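Local coordinates for succinate-semialdehyde dehydrogenase (NAD(P)(+)) (Marinobacter aquaeolei, PDB 3RH9), which probably oxidises succinate semialdehyde with NAD(P)+ as cofactor, as a member of the aldehyde dehydrogenase family, at residues A[299-304]-A[398-403]; A[295-300]-A[406-411]; A[262-267]-A[418-423]; A[372-377]-A[394-399]. All coordinates share one frame; numbering follows the deposited sequence.

All four contacts lie on or against one mixed sheet, in which strands 373-376, 393-399, 295-299, 262-265 and 417-421 lie side by side and parallel. Contact 4 joins the first two and contact 3 the last two. Contact 1 ties the ends of the neighbours 393-399 and 295-299, while contact 2 sets helix 402-409 against strand 295-299. Their centres are about 9 to 14 Å apart. Along the chain the segments interleave: 262-267 pairs with 418-423, and the other contacts are made by residues in between. Parts far apart in sequence are thereby closed into one sheet, consistent with the catalytic domain of an aldehyde dehydrogenase.

Contact 1 (A[299-304]-A[398-403]); sequences HEKVAD and LFRTEE
The carbonyl O of Phe399 is gripped from two points on the opposing backbone: Glu300 N gives it a hydrogen bond of 3.1 Å (N-H...O 150°), and His299 CA adds a CA-H...O contact at 3.3 Å. Both belong to a single parallel bridge, His299 with Phe399, whose side chains lie on the same face of the sheet. There the two rings form a T-shaped pair, the edge of the imidazole turned to the face of the phenyl ring, with centroids 5.5 Å apart and planes at 88°. With CG anti to the backbone N (chi1 -164°), the imidazole also brings its CD2-NE2 edge to the carbonyl O of Arg400, which lies near the ring plane. Its ND1 accepts a hydrogen bond of 3.3 Å from Lys301 N, a donor tilted out of the ring plane. Nearer solvent, Arg400 bends at its second and third torsions to lay NH1 3.3 Å from Glu300 OE1, a salt bridge that meets OE1 from above the carboxylate plane. Lys301 NZ stands 4.1 Å from Arg400 NH2, a like charge nearby, while Glu300 is the partner of Arg400. Beside this, Leu398 CD2 packs on Ala303 CB. Thr401 then caps helix 402-409 by bonding Glu404 N. Such a bridge at the ends of neighbouring parallel strands, each running on into a helix, is typical of an alpha/beta sheet.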
loop_
_atom_site.group_PDB
_atom_site.type_symbol
_atom_site.label_atom_id
_atom_site.label_comp_id
_atom_site.label_asym_id
_atom_site.label_seq_id
_atom_site.Cartn_x
_atom_site.Cartn_y
_atom_site.Cartn_z
ATOM N N HIS A 299 -34.298 -0.118 -12.723
ATOM C CA HIS A 299 -34.785 -0.790 -13.902
ATOM C C HIS A 299 -36.090 -0.164 -14.412
ATOM O O HIS A 299 -36.996 0.146 -13.640
ATOM C CB HIS A 299 -34.986 -2.269 -13.616
ATOM C CG HIS A 299 -35.118 -3.094 -14.848
ATOM N ND1 HIS A 299 -36.327 -3.319 -15.462
ATOM C CD2 HIS A 299 -34.187 -3.727 -15.598
ATOM C CE1 HIS A 299 -36.140 -4.072 -16.532
ATOM N NE2 HIS A 299 -34.851 -4.334 -16.636
ATOM N N GLU A 300 -36.181 0.006 -15.725
ATOM C CA GLU A 300 -37.314 0.702 -16.316
ATOM C C GLU A 300 -38.671 0.166 -15.863
ATOM O O GLU A 300 -39.621 0.922 -15.732
ATOM C CB GLU A 300 -37.202 0.703 -17.846
ATOM C CG GLU A 300 -35.982 1.471 -18.328
ATOM C CD GLU A 300 -35.895 1.628 -19.839
ATOM O OE1 GLU A 300 -36.739 1.051 -20.561
ATOM O OE2 GLU A 300 -34.966 2.343 -20.297
ATOM N N LYS A 301 -38.762 -1.135 -15.608
ATOM C CA LYS A 301 -40.056 -1.742 -15.287
ATOM C C LYS A 301 -40.551 -1.345 -13.908
ATOM O O LYS A 301 -41.734 -1.485 -13.619
ATOM C CB LYS A 301 -40.015 -3.269 -15.430
ATOM C CG LYS A 301 -39.702 -3.744 -16.842
ATOM C CD LYS A 301 -40.005 -5.236 -17.017
ATOM C CE LYS A 301 -40.032 -5.645 -18.499
ATOM N NZ LYS A 301 -38.660 -5.835 -19.052
ATOM N N VAL A 302 -39.655 -0.826 -13.073
ATOM C CA VAL A 302 -39.993 -0.497 -11.688
ATOM C C VAL A 302 -39.637 0.944 -11.300
ATOM O O VAL A 302 -39.800 1.358 -10.148
ATOM C CB VAL A 302 -39.339 -1.500 -10.707
ATOM C CG1 VAL A 302 -39.945 -2.898 -10.897
ATOM C CG2 VAL A 302 -37.820 -1.537 -10.919
ATOM N N ALA A 303 -39.176 1.715 -12.278
ATOM C CA ALA A 303 -38.779 3.106 -12.041
ATOM C C ALA A 303 -39.887 3.966 -11.435
ATOM O O ALA A 303 -39.673 4.622 -10.417
ATOM C CB ALA A 303 -38.259 3.742 -13.334
ATOM N N ASP A 304 -41.059 3.962 -12.074
ATOM C CA ASP A 304 -42.196 4.767 -11.630
ATOM C C ASP A 304 -42.661 4.411 -10.228
ATOM O O ASP A 304 -42.823 5.282 -9.370
ATOM C CB ASP A 304 -43.359 4.602 -12.595
ATOM C CG ASP A 304 -43.207 5.463 -13.823
ATOM O OD1 ASP A 304 -42.550 6.526 -13.692
ATOM O OD2 ASP A 304 -43.741 5.081 -14.902
ATOM N N LEU A 398 -32.128 5.445 -15.422
ATOM C CA LEU A 398 -32.777 4.190 -15.788
ATOM C C LEU A 398 -31.793 3.204 -16.387
ATOM O O LEU A 398 -30.723 3.597 -16.837
ATOM C CB LEU A 398 -33.933 4.432 -16.759
ATOM C CG LEU A 398 -35.035 5.366 -16.261
ATOM C CD1 LEU A 398 -36.168 5.393 -17.266
ATOM C CD2 LEU A 398 -35.530 4.944 -14.886
ATOM N N PHE A 399 -32.155 1.921 -16.375
ATOM C CA PHE A 399 -31.396 0.897 -17.099
ATOM C C PHE A 399 -32.233 -0.354 -17.413
ATOM O O PHE A 399 -33.288 -0.587 -16.809
ATOM C CB PHE A 399 -30.131 0.512 -16.322
ATOM C CG PHE A 399 -30.385 -0.428 -15.180
ATOM C CD1 PHE A 399 -30.805 0.050 -13.954
ATOM C CD2 PHE A 399 -30.198 -1.791 -15.333
ATOM C CE1 PHE A 399 -31.038 -0.819 -12.907
ATOM C CE2 PHE A 399 -30.428 -2.656 -14.291
ATOM C CZ PHE A 399 -30.856 -2.176 -13.078
ATOM N N ARG A 400 -31.750 -1.165 -18.353
ATOM C CA ARG A 400 -32.393 -2.445 -18.675
ATOM C C ARG A 400 -31.561 -3.673 -18.251
ATOM O O ARG A 400 -31.969 -4.435 -17.377
ATOM C CB ARG A 400 -32.704 -2.548 -20.177
ATOM C CG ARG A 400 -33.251 -1.295 -20.826
ATOM C CD ARG A 400 -34.753 -1.298 -20.872
ATOM N NE ARG A 400 -35.282 -2.450 -21.598
ATOM C CZ ARG A 400 -36.561 -2.816 -21.574
ATOM N NH1 ARG A 400 -37.434 -2.111 -20.866
ATOM N NH2 ARG A 400 -36.969 -3.884 -22.245
ATOM N N THR A 401 -30.401 -3.860 -18.874
ATOM C CA THR A 401 -29.648 -5.104 -18.713
ATOM C C THR A 401 -28.643 -5.129 -17.562
ATOM O O THR A 401 -28.144 -4.098 -17.127
ATOM C CB THR A 401 -28.870 -5.460 -19.984
ATOM O OG1 THR A 401 -27.694 -4.641 -20.062
ATOM C CG2 THR A 401 -29.725 -5.239 -21.200
ATOM N N GLU A 402 -28.334 -6.335 -17.098
ATOM C CA GLU A 402 -27.313 -6.537 -16.077
ATOM C C GLU A 402 -25.970 -5.960 -16.519
ATOM O O GLU A 402 -25.366 -5.173 -15.800
ATOM C CB GLU A 402 -27.158 -8.027 -15.756
ATOM C CG GLU A 402 -25.993 -8.349 -14.833
ATOM C CD GLU A 402 -25.887 -9.834 -14.508
ATOM O OE1 GLU A 402 -26.943 -10.497 -14.412
ATOM O OE2 GLU A 402 -24.748 -10.338 -14.338
ATOM N N GLU A 403 -25.508 -6.353 -17.701
ATOM C CA GLU A 403 -24.201 -5.921 -18.173
ATOM C C GLU A 403 -24.135 -4.406 -18.340
ATOM O O GLU A 403 -23.148 -3.781 -17.968
ATOM C CB GLU A 403 -23.806 -6.643 -19.467
ATOM C CG GLU A 403 -24.989 -6.977 -20.374
ATOM C CD GLU A 403 -25.793 -8.184 -19.875
ATOM O OE1 GLU A 403 -25.164 -9.154 -19.371
ATOM O OE2 GLU A 403 -27.045 -8.167 -19.991
#

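Contact 2 (A[295-300]-A[406-411]); sequences RIFVHE and IDAGND
Arg295 runs out extended through its second torsion and then bends at the third (chi3 -57°), which carries its guanidinium to the carbonyls of Ala408 and Gly409; Phe297, two residues on, has CG beside its own backbone N (chi1 -71°) and leans its ring to the same helix end. NH2 makes the sounder bond, 3.1 Å to Gly409 O, with the acceptor in the guanidinium plane but the donor tilted from the plane of the carbonyl. NH1 reaches Ala408 O at 3.0 Å in a bent, weak bond, and that oxygen also takes Asp411 N from its own segment. A positive group thus meets carbonyls at the C-terminal end of helix 402-409, where the helix dipole would probably suit it. NH2 has a further partner in Asn260 O, and Tyr385 adds a cation-pi contact. One face of the guanidinium is met by Phe297 CE1, lying 4.0 Å above the plane and offset toward the rim. The same ring uses CE2 to touch Ala408 CB at 3.6 Å. A leucine in place of Arg295 would probably leave Gly409 O without this donor and loosen the tie between helix end and strand. Strand 295-299 is flanked in the sheet by 262-265 and 393-399, whose Ile264 and Ala397 also touch Phe297, while Tyr385 of helix 383-386 packs against Ala408.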
loop_
_atom_site.group_PDB
_atom_site.type_symbol
_atom_site.label_atom_id
_atom_site.label_comp_id
_atom_site.label_asym_id
_atom_site.label_seq_id
_atom_site.Cartn_x
_atom_site.Cartn_y
_atom_site.Cartn_z
ATOM N N ARG A 295 -25.476 7.694 -7.350
ATOM C CA ARG A 295 -26.217 7.387 -8.567
ATOM C C ARG A 295 -27.176 6.241 -8.278
ATOM O O ARG A 295 -26.752 5.155 -7.884
ATOM C CB ARG A 295 -25.248 7.019 -9.687
ATOM C CG ARG A 295 -24.508 8.205 -10.244
ATOM C CD ARG A 295 -23.389 7.783 -11.134
ATOM N NE ARG A 295 -22.469 6.903 -10.422
ATOM C CZ ARG A 295 -21.711 5.991 -11.021
ATOM N NH1 ARG A 295 -21.783 5.856 -12.334
ATOM N NH2 ARG A 295 -20.898 5.207 -10.315
ATOM N N ILE A 296 -28.474 6.480 -8.430
ATOM C CA ILE A 296 -29.455 5.421 -8.199
ATOM C C ILE A 296 -29.916 4.867 -9.533
ATOM O O ILE A 296 -30.644 5.519 -10.269
ATOM C CB ILE A 296 -30.673 5.895 -7.372
ATOM C CG1 ILE A 296 -30.284 6.207 -5.924
ATOM C CG2 ILE A 296 -31.735 4.830 -7.356
ATOM C CD1 ILE A 296 -29.520 7.466 -5.759
ATOM N N PHE A 297 -29.459 3.668 -9.859
ATOM C CA PHE A 297 -29.859 3.030 -11.096
ATOM C C PHE A 297 -31.101 2.180 -10.856
ATOM O O PHE A 297 -31.088 1.269 -10.034
ATOM C CB PHE A 297 -28.729 2.164 -11.647
ATOM C CG PHE A 297 -27.571 2.950 -12.192
ATOM C CD1 PHE A 297 -26.488 3.262 -11.384
ATOM C CD2 PHE A 297 -27.558 3.366 -13.514
ATOM C CE1 PHE A 297 -25.413 3.975 -11.882
ATOM C CE2 PHE A 297 -26.492 4.079 -14.017
ATOM C CZ PHE A 297 -25.413 4.385 -13.196
ATOM N N VAL A 298 -32.179 2.489 -11.570
ATOM C CA VAL A 298 -33.402 1.720 -11.442
ATOM C C VAL A 298 -33.874 1.135 -12.774
ATOM O O VAL A 298 -33.850 1.795 -13.818
ATOM C CB VAL A 298 -34.515 2.538 -10.800
ATOM C CG1 VAL A 298 -35.766 1.691 -10.672
ATOM C CG2 VAL A 298 -34.064 3.020 -9.440
ATOM N N HIS A 299 -34.298 -0.118 -12.723
ATOM C CA HIS A 299 -34.785 -0.790 -13.902
ATOM C C HIS A 299 -36.090 -0.164 -14.412
ATOM O O HIS A 299 -36.996 0.146 -13.640
ATOM C CB HIS A 299 -34.986 -2.269 -13.616
ATOM C CG HIS A 299 -35.118 -3.094 -14.848
ATOM N ND1 HIS A 299 -36.327 -3.319 -15.462
ATOM C CD2 HIS A 299 -34.187 -3.727 -15.598
ATOM C CE1 HIS A 299 -36.140 -4.072 -16.532
ATOM N NE2 HIS A 299 -34.851 -4.334 -16.636
ATOM N N GLU A 300 -36.181 0.006 -15.725
ATOM C CA GLU A 300 -37.314 0.702 -16.316
ATOM C C GLU A 300 -38.671 0.166 -15.863
ATOM O O GLU A 300 -39.621 0.922 -15.732
ATOM C CB GLU A 300 -37.202 0.703 -17.846
ATOM C CG GLU A 300 -35.982 1.471 -18.328
ATOM C CD GLU A 300 -35.895 1.628 -19.839
ATOM O OE1 GLU A 300 -36.739 1.051 -20.561
ATOM O OE2 GLU A 300 -34.966 2.343 -20.297
ATOM N N ILE A 406 -23.755 -2.657 -14.907
ATOM C CA ILE A 406 -22.436 -2.883 -14.316
ATOM C C ILE A 406 -21.403 -1.957 -14.968
ATOM O O ILE A 406 -20.610 -1.330 -14.271
ATOM C CB ILE A 406 -21.975 -4.339 -14.427
ATOM C CG1 ILE A 406 -22.681 -5.201 -13.380
ATOM C CG2 ILE A 406 -20.460 -4.426 -14.271
ATOM C CD1 ILE A 406 -22.526 -6.689 -13.625
ATOM N N ASP A 407 -21.415 -1.848 -16.294
ATOM C CA ASP A 407 -20.517 -0.902 -16.935
ATOM C C ASP A 407 -20.869 0.510 -16.470
ATOM O O ASP A 407 -19.992 1.346 -16.277
ATOM C CB ASP A 407 -20.564 -1.012 -18.460
ATOM C CG ASP A 407 -19.889 -2.280 -18.975
ATOM O OD1 ASP A 407 -19.158 -2.936 -18.197
ATOM O OD2 ASP A 407 -20.090 -2.639 -20.156
ATOM N N ALA A 408 -22.156 0.763 -16.267
ATOM C CA ALA A 408 -22.603 2.083 -15.892
ATOM C C ALA A 408 -22.077 2.418 -14.505
ATOM O O ALA A 408 -21.614 3.528 -14.266
ATOM C CB ALA A 408 -24.103 2.155 -15.932
ATOM N N GLY A 409 -22.136 1.442 -13.600
ATOM C CA GLY A 409 -21.656 1.623 -12.243
ATOM C C GLY A 409 -20.161 1.864 -12.171
ATOM O O GLY A 409 -19.672 2.574 -11.287
ATOM N N ASN A 410 -19.428 1.271 -13.105
ATOM C CA ASN A 410 -17.983 1.381 -13.104
ATOM C C ASN A 410 -17.524 2.622 -13.849
ATOM O O ASN A 410 -16.323 2.901 -13.932
ATOM C CB ASN A 410 -17.344 0.139 -13.719
ATOM C CG ASN A 410 -17.440 -1.077 -12.825
ATOM O OD1 ASN A 410 -17.487 -2.210 -13.304
ATOM N ND2 ASN A 410 -17.453 -0.855 -11.520
ATOM N N ASP A 411 -18.481 3.369 -14.385
ATOM C CA ASP A 411 -18.174 4.500 -15.250
ATOM C C ASP A 411 -17.808 5.730 -14.410
ATOM O O ASP A 411 -18.542 6.718 -14.349
ATOM C CB ASP A 411 -19.366 4.765 -16.162
ATOM C CG ASP A 411 -19.182 5.989 -17.021
ATOM O OD1 ASP A 411 -18.039 6.223 -17.490
ATOM O OD2 ASP A 411 -20.181 6.717 -17.218
#

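Contact 3 (A[262-267]-A[418-423]); sequences PFIVFD and SYVFTA
Four backbone hydrogen bonds zip Pro262-Phe266 to Tyr419-Phe421 as parallel strands, their axes 4.5 Å apart. Pro262 O takes Tyr419 N, Tyr419 O takes Ile264 N at 2.7 Å, Ile264 O takes Phe421 N at 2.8 Å, and Phe421 O takes Phe266 N. Aromatic contacts fill one face: the Phe263 ring, its CG anti to the backbone N (chi1 -177°), meets both Tyr419 and Phe421, at 5.7 Å and 5.0 Å between centroids, obliquely in each case. Its CD2 also touches Tyr419 CB at 3.7 Å. An alanine at Phe263 takes away the ring that Tyr419 CB and Phe421 share, and would probably leave a gap beside them under helix 271-283. On the opposite face Ile264 CG2 looks to Val420 CG2, and Phe266 presents its ring edge to the same valine, CE2 3.9 Å from Val420 CG2, and runs alongside Thr422. Polar ends look outside the pair: Tyr419 OH to Val291 O, Ser418 OG to His439 O, and Thr422 OG1 to Asp268 OD1. The aromatic face lies against helix 271-283, through Leu278, Asn281 and Ala274, whereas Val420 and Thr422 meet helix 425-434; strand 295-299 continues the sheet beyond 262-265 and strand 439-442 beyond 417-421.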
loop_
_atom_site.group_PDB
_atom_site.type_symbol
_atom_site.label_atom_id
_atom_site.label_comp_id
_atom_site.label_asym_id
_atom_site.label_seq_id
_atom_site.Cartn_x
_atom_site.Cartn_y
_atom_site.Cartn_z
ATOM N N PRO A 262 -22.817 3.819 -6.825
ATOM C CA PRO A 262 -23.988 3.419 -7.596
ATOM C C PRO A 262 -24.859 2.534 -6.718
ATOM O O PRO A 262 -24.353 1.587 -6.130
ATOM C CB PRO A 262 -23.391 2.573 -8.718
ATOM C CG PRO A 262 -21.950 2.351 -8.351
ATOM C CD PRO A 262 -21.735 2.839 -6.969
ATOM N N PHE A 263 -26.144 2.856 -6.619
ATOM C CA PHE A 263 -27.104 2.081 -5.830
ATOM C C PHE A 263 -28.098 1.505 -6.831
ATOM O O PHE A 263 -28.913 2.236 -7.387
ATOM C CB PHE A 263 -27.792 3.015 -4.847
ATOM C CG PHE A 263 -28.758 2.344 -3.914
ATOM C CD1 PHE A 263 -30.025 1.972 -4.346
ATOM C CD2 PHE A 263 -28.433 2.153 -2.582
ATOM C CE1 PHE A 263 -30.929 1.371 -3.474
ATOM C CE2 PHE A 263 -29.348 1.556 -1.710
ATOM C CZ PHE A 263 -30.590 1.169 -2.161
ATOM N N ILE A 264 -28.007 0.203 -7.080
ATOM C CA ILE A 264 -28.648 -0.415 -8.240
ATOM C C ILE A 264 -29.870 -1.246 -7.867
ATOM O O ILE A 264 -29.801 -2.056 -6.945
ATOM C CB ILE A 264 -27.639 -1.312 -8.992
ATOM C CG1 ILE A 264 -26.459 -0.478 -9.497
ATOM C CG2 ILE A 264 -28.319 -2.026 -10.141
ATOM C CD1 ILE A 264 -25.325 -1.303 -9.997
ATOM N N VAL A 265 -30.979 -1.053 -8.581
ATOM C CA VAL A 265 -32.225 -1.755 -8.259
ATOM C C VAL A 265 -32.860 -2.531 -9.418
ATOM O O VAL A 265 -33.440 -1.949 -10.325
ATOM C CB VAL A 265 -33.287 -0.788 -7.721
ATOM C CG1 VAL A 265 -34.537 -1.558 -7.340
ATOM C CG2 VAL A 265 -32.750 0.009 -6.537
ATOM N N PHE A 266 -32.790 -3.852 -9.368
ATOM C CA PHE A 266 -33.377 -4.658 -10.436
ATOM C C PHE A 266 -34.915 -4.767 -10.394
ATOM O O PHE A 266 -35.535 -4.532 -9.351
ATOM C CB PHE A 266 -32.692 -6.027 -10.522
ATOM C CG PHE A 266 -31.365 -5.972 -11.212
ATOM C CD1 PHE A 266 -31.282 -6.068 -12.583
ATOM C CD2 PHE A 266 -30.204 -5.760 -10.496
ATOM C CE1 PHE A 266 -30.062 -5.995 -13.222
ATOM C CE2 PHE A 266 -28.980 -5.681 -11.137
ATOM C CZ PHE A 266 -28.916 -5.803 -12.499
ATOM N N ASP A 267 -35.513 -5.083 -11.545
ATOM C CA ASP A 267 -36.969 -5.249 -11.668
ATOM C C ASP A 267 -37.533 -6.399 -10.829
ATOM O O ASP A 267 -38.717 -6.425 -10.521
ATOM C CB ASP A 267 -37.380 -5.436 -13.133
ATOM C CG ASP A 267 -36.547 -6.487 -13.852
ATOM O OD1 ASP A 267 -35.639 -7.074 -13.217
ATOM O OD2 ASP A 267 -36.797 -6.724 -15.061
ATOM N N SER A 418 -20.817 0.638 -3.243
ATOM C CA SER A 418 -21.803 0.315 -4.270
ATOM C C SER A 418 -22.876 -0.613 -3.691
ATOM O O SER A 418 -22.659 -1.261 -2.671
ATOM C CB SER A 418 -21.143 -0.333 -5.485
ATOM O OG SER A 418 -20.274 -1.379 -5.098
ATOM N N TYR A 419 -24.045 -0.667 -4.316
ATOM C CA TYR A 419 -25.137 -1.457 -3.752
ATOM C C TYR A 419 -25.995 -2.039 -4.841
ATOM O O TYR A 419 -26.260 -1.381 -5.850
ATOM C CB TYR A 419 -25.999 -0.599 -2.839
ATOM C CG TYR A 419 -25.190 0.176 -1.853
ATOM C CD1 TYR A 419 -24.869 -0.365 -0.612
ATOM C CD2 TYR A 419 -24.719 1.445 -2.164
ATOM C CE1 TYR A 419 -24.109 0.342 0.295
ATOM C CE2 TYR A 419 -23.954 2.154 -1.261
ATOM C CZ TYR A 419 -23.660 1.594 -0.041
ATOM O OH TYR A 419 -22.920 2.305 0.848
ATOM N N VAL A 420 -26.436 -3.272 -4.639
ATOM C CA VAL A 420 -27.278 -3.913 -5.629
ATOM C C VAL A 420 -28.423 -4.673 -4.975
ATOM O O VAL A 420 -28.217 -5.435 -4.023
ATOM C CB VAL A 420 -26.461 -4.853 -6.521
ATOM C CG1 VAL A 420 -25.858 -5.982 -5.688
ATOM C CG2 VAL A 420 -27.325 -5.381 -7.662
ATOM N N PHE A 421 -29.634 -4.443 -5.480
ATOM C CA PHE A 421 -30.818 -5.148 -5.002
ATOM C C PHE A 421 -31.390 -5.992 -6.106
ATOM O O PHE A 421 -31.590 -5.514 -7.215
ATOM C CB PHE A 421 -31.876 -4.176 -4.497
ATOM C CG PHE A 421 -31.519 -3.519 -3.203
ATOM C CD1 PHE A 421 -30.503 -2.581 -3.142
ATOM C CD2 PHE A 421 -32.195 -3.839 -2.039
ATOM C CE1 PHE A 421 -30.178 -1.977 -1.949
ATOM C CE2 PHE A 421 -31.873 -3.228 -0.842
ATOM C CZ PHE A 421 -30.865 -2.300 -0.798
ATOM N N THR A 422 -31.659 -7.250 -5.798
ATOM C CA THR A 422 -32.146 -8.171 -6.806
ATOM C C THR A 422 -32.531 -9.488 -6.146
ATOM O O THR A 422 -31.803 -10.005 -5.310
ATOM C CB THR A 422 -31.074 -8.388 -7.911
ATOM O OG1 THR A 422 -31.583 -9.230 -8.951
ATOM C CG2 THR A 422 -29.815 -9.012 -7.325
ATOM N N ALA A 423 -33.689 -10.018 -6.511
ATOM C CA ALA A 423 -34.142 -11.293 -5.969
ATOM C C ALA A 423 -33.286 -12.424 -6.522
ATOM O O ALA A 423 -33.216 -13.503 -5.936
ATOM C CB ALA A 423 -35.625 -11.528 -6.299
#

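Contact 4 (A[372-377]-A[394-399])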
loop_
_atom_site.group_PDB
_atom_site.type_symbol
_atom_site.label_atom_id
_atom_site.label_comp_id
_atom_site.label_asym_id
_atom_site.label_seq_id
_atom_site.Cartn_x
_atom_site.Cartn_y
_atom_site.Cartn_z
ATOM N N PRO A 372 -34.653 17.176 1.497
ATOM C CA PRO A 372 -34.472 15.925 0.776
ATOM C C PRO A 372 -35.163 16.013 -0.571
ATOM O O PRO A 372 -36.332 16.356 -0.608
ATOM C CB PRO A 372 -35.174 14.915 1.680
ATOM C CG PRO A 372 -35.157 15.541 3.023
ATOM C CD PRO A 372 -35.351 16.981 2.774
ATOM N N THR A 373 -34.443 15.707 -1.645
ATOM C CA THR A 373 -34.919 15.912 -3.005
ATOM C C THR A 373 -34.729 14.678 -3.863
ATOM O O THR A 373 -33.789 13.908 -3.664
ATOM C CB THR A 373 -34.152 17.048 -3.681
ATOM O OG1 THR A 373 -34.253 18.232 -2.884
ATOM C CG2 THR A 373 -34.725 17.324 -5.038
ATOM N N VAL A 374 -35.615 14.504 -4.838
ATOM C CA VAL A 374 -35.570 13.338 -5.711
ATOM C C VAL A 374 -35.799 13.712 -7.175
ATOM O O VAL A 374 -36.879 14.177 -7.544
ATOM C CB VAL A 374 -36.654 12.322 -5.324
ATOM C CG1 VAL A 374 -36.791 11.295 -6.407
ATOM C CG2 VAL A 374 -36.340 11.665 -3.987
ATOM N N VAL A 375 -34.802 13.503 -8.022
ATOM C CA VAL A 375 -35.007 13.793 -9.430
ATOM C C VAL A 375 -34.966 12.534 -10.273
ATOM O O VAL A 375 -34.194 11.616 -10.000
ATOM C CB VAL A 375 -34.002 14.834 -9.988
ATOM C CG1 VAL A 375 -34.171 16.149 -9.282
ATOM C CG2 VAL A 375 -32.566 14.324 -9.881
ATOM N N GLN A 376 -35.799 12.505 -11.307
ATOM C CA GLN A 376 -35.816 11.379 -12.218
ATOM C C GLN A 376 -35.423 11.826 -13.622
ATOM O O GLN A 376 -35.584 12.985 -13.986
ATOM C CB GLN A 376 -37.188 10.711 -12.218
ATOM C CG GLN A 376 -37.120 9.267 -12.676
ATOM C CD GLN A 376 -38.341 8.440 -12.289
ATOM O OE1 GLN A 376 -39.227 8.897 -11.548
ATOM N NE2 GLN A 376 -38.390 7.203 -12.793
ATOM N N GLY A 377 -34.873 10.905 -14.393
ATOM C CA GLY A 377 -34.480 11.194 -15.759
ATOM C C GLY A 377 -33.027 11.598 -15.914
ATOM O O GLY A 377 -32.692 12.395 -16.793
ATOM N N VAL A 394 -31.196 12.831 -4.524
ATOM C CA VAL A 394 -31.289 11.453 -4.993
ATOM C C VAL A 394 -31.552 11.409 -6.485
ATOM O O VAL A 394 -32.691 11.579 -6.914
ATOM C CB VAL A 394 -32.423 10.683 -4.289
ATOM C CG1 VAL A 394 -32.520 9.253 -4.850
ATOM C CG2 VAL A 394 -32.233 10.693 -2.773
ATOM N N PRO A 395 -30.502 11.193 -7.287
ATOM C CA PRO A 395 -30.657 11.225 -8.747
ATOM C C PRO A 395 -30.898 9.840 -9.370
ATOM O O PRO A 395 -30.109 8.914 -9.168
ATOM C CB PRO A 395 -29.330 11.830 -9.228
ATOM C CG PRO A 395 -28.616 12.286 -7.969
ATOM C CD PRO A 395 -29.102 11.360 -6.897
HETATM N N MSE A 396 -31.986 9.711 -10.125
HETATM C CA MSE A 396 -32.411 8.413 -10.626
HETATM C C MSE A 396 -32.141 8.238 -12.117
HETATM O O MSE A 396 -32.627 9.015 -12.943
HETATM C CB MSE A 396 -33.889 8.216 -10.348
HETATM C CG MSE A 396 -34.273 8.302 -8.882
HETATM SE SE MSE A 396 -36.074 7.560 -8.653
HETATM C CE MSE A 396 -36.607 8.382 -6.988
ATOM N N ALA A 397 -31.359 7.216 -12.455
ATOM C CA ALA A 397 -31.024 6.914 -13.844
ATOM C C ALA A 397 -31.675 5.608 -14.190
ATOM O O ALA A 397 -31.760 4.736 -13.344
ATOM C CB ALA A 397 -29.533 6.790 -13.996
ATOM N N LEU A 398 -32.128 5.445 -15.422
ATOM C CA LEU A 398 -32.777 4.190 -15.788
ATOM C C LEU A 398 -31.793 3.204 -16.387
ATOM O O LEU A 398 -30.723 3.597 -16.837
ATOM C CB LEU A 398 -33.933 4.432 -16.759
ATOM C CG LEU A 398 -35.035 5.366 -16.261
ATOM C CD1 LEU A 398 -36.168 5.393 -17.266
ATOM C CD2 LEU A 398 -35.530 4.944 -14.886
ATOM N N PHE A 399 -32.155 1.921 -16.375
ATOM C CA PHE A 399 -31.396 0.897 -17.099
ATOM C C PHE A 399 -32.233 -0.354 -17.413
ATOM O O PHE A 399 -33.288 -0.587 -16.809
ATOM C CB PHE A 399 -30.131 0.512 -16.322
ATOM C CG PHE A 399 -30.385 -0.428 -15.180
ATOM C CD1 PHE A 399 -30.805 0.050 -13.954
ATOM C CD2 PHE A 399 -30.198 -1.791 -15.333
ATOM C CE1 PHE A 399 -31.038 -0.819 -12.907
ATOM C CE2 PHE A 399 -30.428 -2.656 -14.291
ATOM C CZ PHE A 399 -30.856 -2.176 -13.078
#
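Met396, present as selenomethionine, rises from the face it shares with Val374 and Val394. CB sits 3.4 Å from Val375 O and 4.1 Å from Gln376 CG. CG, set beside the backbone N (chi1 -58°), remains 3.5 Å from Val375 O. From there the chain extends, and its terminal CE arrives at Val374 CG1, a neighbour whose modelled separation is too short to trust. Val374 and Val394 occupy the same face and lie side by side, CG2 of the former 4.0 Å from CB of the latter, so that three apolar side chains share this side. On the other face Val375 turns CG2 to Pro395, 3.8 Å from its CA. Beneath them runs a parallel ladder with the strand axes 19° apart: Thr373 O accepts from Val394 N, Val394 O from Val375 N, and Val375 O from Met396 N at 2.9 Å. The last rung, Gly377 N to Met396 O at 3.3 Å, is weak. At Gly377 the chain takes a positive phi (94°), at backbone angles where a side chain would collide with the carbonyl O of Gln376. Gln376, on the Met396 face, is extended beyond CG and brings NE2 near Leu398 CD2. The pair closes a beta-alpha-beta unit, strand 373-376, helix 383-386, strand 393-399. Strand 354-357 runs antiparallel beyond 373-376, strand 295-299 lies beyond 393-399, and on the face with Met396 and Val394 the cover comes from Leu310 of helix 303-316 and Phe283 of helix 271-283.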